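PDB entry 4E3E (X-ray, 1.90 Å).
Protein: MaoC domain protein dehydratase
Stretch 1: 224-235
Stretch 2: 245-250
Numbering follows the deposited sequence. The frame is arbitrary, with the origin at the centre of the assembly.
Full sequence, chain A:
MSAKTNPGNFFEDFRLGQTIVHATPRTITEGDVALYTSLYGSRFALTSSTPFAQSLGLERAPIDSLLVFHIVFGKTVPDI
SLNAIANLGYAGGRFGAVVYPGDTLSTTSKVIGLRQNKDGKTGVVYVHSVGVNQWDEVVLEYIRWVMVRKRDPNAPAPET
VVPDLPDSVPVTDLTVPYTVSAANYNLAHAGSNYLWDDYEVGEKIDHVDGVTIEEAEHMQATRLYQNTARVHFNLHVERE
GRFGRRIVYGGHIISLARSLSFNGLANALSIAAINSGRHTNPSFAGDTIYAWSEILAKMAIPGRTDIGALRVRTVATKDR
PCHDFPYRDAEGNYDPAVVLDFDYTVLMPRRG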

# COMPACT_ATOMS: atom_id res chain seq x y z
N LEU A 224 -8.71 3.40 1.20
CA LEU A 224 -7.91 4.62 1.39
C LEU A 224 -8.85 5.83 1.45
O LEU A 224 -8.63 6.78 2.21
N TYR A 225 -9.92 5.76 0.65
CA TYR A 225 -10.93 6.81 0.57
C TYR A 225 -11.94 6.72 1.72
O TYR A 225 -12.79 7.62 1.86
N GLN A 226 -11.84 5.65 2.53
CA GLN A 226 -12.82 5.37 3.60
C GLN A 226 -14.26 5.40 3.00
O GLN A 226 -15.21 5.94 3.57
N ASN A 227 -14.35 4.82 1.81
CA ASN A 227 -15.59 4.69 1.05
C ASN A 227 -16.10 3.30 1.39
O ASN A 227 -15.39 2.31 1.24
N THR A 228 -17.33 3.22 1.90
CA THR A 228 -17.84 1.97 2.46
C THR A 228 -18.85 1.23 1.61
O THR A 228 -19.43 0.27 2.11
N ALA A 229 -19.13 1.68 0.38
CA ALA A 229 -20.20 1.07 -0.43
C ALA A 229 -19.94 -0.42 -0.55
O ALA A 229 -18.83 -0.83 -0.85
N ARG A 230 -20.98 -1.21 -0.34
CA ARG A 230 -20.85 -2.65 -0.09
C ARG A 230 -20.63 -3.50 -1.34
O ARG A 230 -20.07 -4.60 -1.26
N VAL A 231 -21.08 -2.99 -2.49
CA VAL A 231 -20.83 -3.67 -3.78
C VAL A 231 -19.32 -3.82 -4.09
O VAL A 231 -18.95 -4.68 -4.88
N HIS A 232 -18.48 -2.97 -3.50
CA HIS A 232 -17.03 -3.07 -3.73
C HIS A 232 -16.36 -4.17 -2.94
O HIS A 232 -15.28 -4.65 -3.33
N PHE A 233 -16.96 -4.59 -1.83
CA PHE A 233 -16.22 -5.36 -0.82
C PHE A 233 -16.65 -6.80 -0.60
O PHE A 233 -15.82 -7.63 -0.22
N ASN A 234 -17.93 -7.08 -0.84
CA ASN A 234 -18.57 -8.27 -0.33
C ASN A 234 -18.87 -9.29 -1.40
O ASN A 234 -19.92 -9.24 -2.06
N LEU A 235 -17.96 -10.24 -1.55
CA LEU A 235 -18.12 -11.30 -2.53
C LEU A 235 -19.24 -12.25 -2.13
O LEU A 235 -19.96 -12.74 -2.99
N ARG A 245 -20.09 -10.64 -9.07
CA ARG A 245 -18.76 -10.24 -8.67
C ARG A 245 -18.82 -8.82 -8.14
O ARG A 245 -19.76 -8.08 -8.45
N ARG A 246 -17.84 -8.46 -7.33
CA ARG A 246 -17.74 -7.10 -6.79
C ARG A 246 -17.57 -6.09 -7.91
O ARG A 246 -17.00 -6.41 -8.96
N ILE A 247 -18.08 -4.88 -7.70
CA ILE A 247 -18.06 -3.82 -8.69
C ILE A 247 -16.99 -2.82 -8.28
O ILE A 247 -16.89 -2.43 -7.11
N VAL A 248 -16.17 -2.44 -9.26
CA VAL A 248 -15.10 -1.47 -9.02
C VAL A 248 -15.69 -0.08 -8.85
O VAL A 248 -16.50 0.36 -9.67
N TYR A 249 -15.27 0.60 -7.79
CA TYR A 249 -15.59 1.99 -7.60
C TYR A 249 -15.34 2.78 -8.89
O TYR A 249 -14.21 2.80 -9.43
N GLY A 250 -16.39 3.44 -9.38
CA GLY A 250 -16.30 4.26 -10.59
C GLY A 250 -15.14 5.26 -10.58
O GLY A 250 -14.48 5.47 -11.60

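Two irregular segments of one chain pack together here, burying 542 Å² in all, and the contact runs from a pair of tyrosines to the side chain of an arginine. Leu-224, at the end of its helix, is too far away to take part. Tyr-225 is the first residue of stretch 1 to point toward stretch 2. Its m rotamer brings CD2 to 3.7 Å from CE2 of Tyr-249, whose own chi1 is t. The two rings meet rim to rim, with planes at 62°, while both hydroxyls find hydrogen bonds elsewhere in the structure, so tyrosine suits both places, its ring carbons packing and its OH still satisfied.

Gln-226 leaves the helix with positive phi in a Schellman motif and stays out of reach. Asn-227 turns back toward the partner, its chi1 t. Its amide ND2 lies over one face of the Tyr-249 ring, 3.7 Å from CE1, and its OD1 accepts a hydrogen bond from the backbone N of Ala-229 at 3.1 Å. A short amide side chain suits this place because it can brace the local turn and still cover an aromatic face. Thr-228, Ala-229 and Arg-230 carry the chain past without touching stretch 2.

Val-231 contributes both backbone and side chain. Its O accepts a hydrogen bond from N of Ile-247 at 3.0 Å, and its CB, set sideways, lies 4.1 Å from CD1 of Ile-247, whose m,t conformation extends that methyl to the valine.

His-232 is the polar centre of the contact. Although its CA-to-CB bond points away overall, the m rotamer brings the ring back, and ND1 donates to O of Ile-247 at 2.7 Å, near the plane of the ring. This leaves a ring face free for Tyr-249, whose CB sits over it, 4.0 Å from the ring centroid, in a CH-pi contact. Imidazole suits the site by offering a donor at its edge and a flat surface for packing.

Phe-233 and Asn-234 direct their CB atoms away; the latter's side chain caps the following helix. Beside them runs Arg-246, pointing toward stretch 1 with chi1 m, its CD 3.5 Å from O of His-232 and 3.6 Å from O of Phe-233. The carbonyl of His-232 is buried without a polar partner. Leu-235, t,p and sideways, closes the contact by laying CB over one face of the Arg-246 guanidinium, 3.9 Å from NE. The flat group can accept this apolar cover while its NH1 and NH2 form hydrogen bonds elsewhere in the structure.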

# COMPACT_ATOMS: atom_id res chain seq x y z
CB LEU A 224 -6.88 4.78 0.26
CG LEU A 224 -5.98 6.03 0.32
CD1 LEU A 224 -5.03 5.95 1.51
CD2 LEU A 224 -5.20 6.22 -0.97
CB TYR A 225 -11.66 6.79 -0.79
CG TYR A 225 -10.70 6.73 -1.98
CD1 TYR A 225 -9.48 7.45 -1.96
CD2 TYR A 225 -11.02 5.99 -3.10
CE1 TYR A 225 -8.60 7.38 -3.04
CE2 TYR A 225 -10.16 5.92 -4.19
CZ TYR A 225 -8.96 6.61 -4.15
OH TYR A 225 -8.12 6.53 -5.21
CB GLN A 226 -12.59 6.32 4.79
CG GLN A 226 -11.29 5.97 5.56
CD GLN A 226 -10.85 7.12 6.44
OE1 GLN A 226 -10.80 8.25 5.98
NE2 GLN A 226 -10.56 6.84 7.72
CB ASN A 227 -15.28 4.87 -0.45
CG ASN A 227 -16.47 4.52 -1.38
OD1 ASN A 227 -17.34 3.73 -1.05
ND2 ASN A 227 -16.47 5.13 -2.57
CB THR A 228 -18.56 2.20 3.79
OG1 THR A 228 -19.68 3.07 3.57
CG2 THR A 228 -17.62 2.84 4.83
CB ALA A 229 -20.35 1.74 -1.81
CB ARG A 230 -22.06 -3.13 0.73
CG ARG A 230 -22.13 -2.49 2.12
CD ARG A 230 -23.52 -2.45 2.76
NE ARG A 230 -23.38 -1.94 4.13
CZ ARG A 230 -24.37 -1.57 4.94
NH1 ARG A 230 -25.65 -1.63 4.56
NH2 ARG A 230 -24.08 -1.13 6.16
CB VAL A 231 -21.54 -2.98 -4.99
CG1 VAL A 231 -23.06 -3.10 -4.86
CG2 VAL A 231 -21.10 -1.52 -5.15
CB HIS A 232 -16.34 -1.74 -3.40
CG HIS A 232 -17.00 -0.53 -4.03
ND1 HIS A 232 -17.48 -0.53 -5.30
CD2 HIS A 232 -17.22 0.77 -3.53
CE1 HIS A 232 -18.00 0.68 -5.59
NE2 HIS A 232 -17.83 1.48 -4.50
CB PHE A 233 -16.26 -4.64 0.53
CG PHE A 233 -15.54 -3.32 0.53
CD1 PHE A 233 -14.15 -3.28 0.57
CD2 PHE A 233 -16.24 -2.13 0.49
CE1 PHE A 233 -13.48 -2.06 0.58
CE2 PHE A 233 -15.58 -0.90 0.49
CZ PHE A 233 -14.19 -0.87 0.53
CB ASN A 234 -19.86 -7.89 0.42
CG ASN A 234 -20.40 -9.02 1.27
OD1 ASN A 234 -20.29 -10.19 0.90
ND2 ASN A 234 -21.01 -8.67 2.41
CB LEU A 235 -16.81 -12.07 -2.74
CG LEU A 235 -16.81 -13.19 -3.79
CD1 LEU A 235 -17.22 -12.67 -5.17
CD2 LEU A 235 -15.45 -13.89 -3.85
CB ARG A 245 -17.76 -10.38 -9.83
CG ARG A 245 -18.18 -9.70 -11.11
CD ARG A 245 -17.98 -10.59 -12.33
NE ARG A 245 -18.57 -9.96 -13.51
CZ ARG A 245 -17.91 -9.61 -14.60
NH1 ARG A 245 -16.61 -9.86 -14.72
NH2 ARG A 245 -18.56 -9.02 -15.60
CB ARG A 246 -16.57 -7.02 -5.81
CG ARG A 246 -16.79 -7.81 -4.53
CD ARG A 246 -15.46 -8.10 -3.82
NE ARG A 246 -14.78 -9.25 -4.42
CZ ARG A 246 -13.61 -9.76 -4.02
NH1 ARG A 246 -13.12 -10.82 -4.66
NH2 ARG A 246 -12.94 -9.23 -3.00
CB ILE A 247 -19.43 -3.11 -8.81
CG1 ILE A 247 -20.50 -4.14 -9.21
CG2 ILE A 247 -19.37 -2.02 -9.87
CD1 ILE A 247 -21.93 -3.66 -9.05
CB VAL A 248 -14.04 -1.49 -10.15
CG1 VAL A 248 -13.00 -0.37 -9.95
CG2 VAL A 248 -13.37 -2.85 -10.23
CB TYR A 249 -14.68 2.55 -6.47
CG TYR A 249 -14.71 4.04 -6.29
CD1 TYR A 249 -15.92 4.76 -6.29
CD2 TYR A 249 -13.51 4.77 -6.06
CE1 TYR A 249 -15.93 6.15 -6.10
CE2 TYR A 249 -13.53 6.14 -5.88
CZ TYR A 249 -14.74 6.83 -5.91
OH TYR A 249 -14.74 8.21 -5.73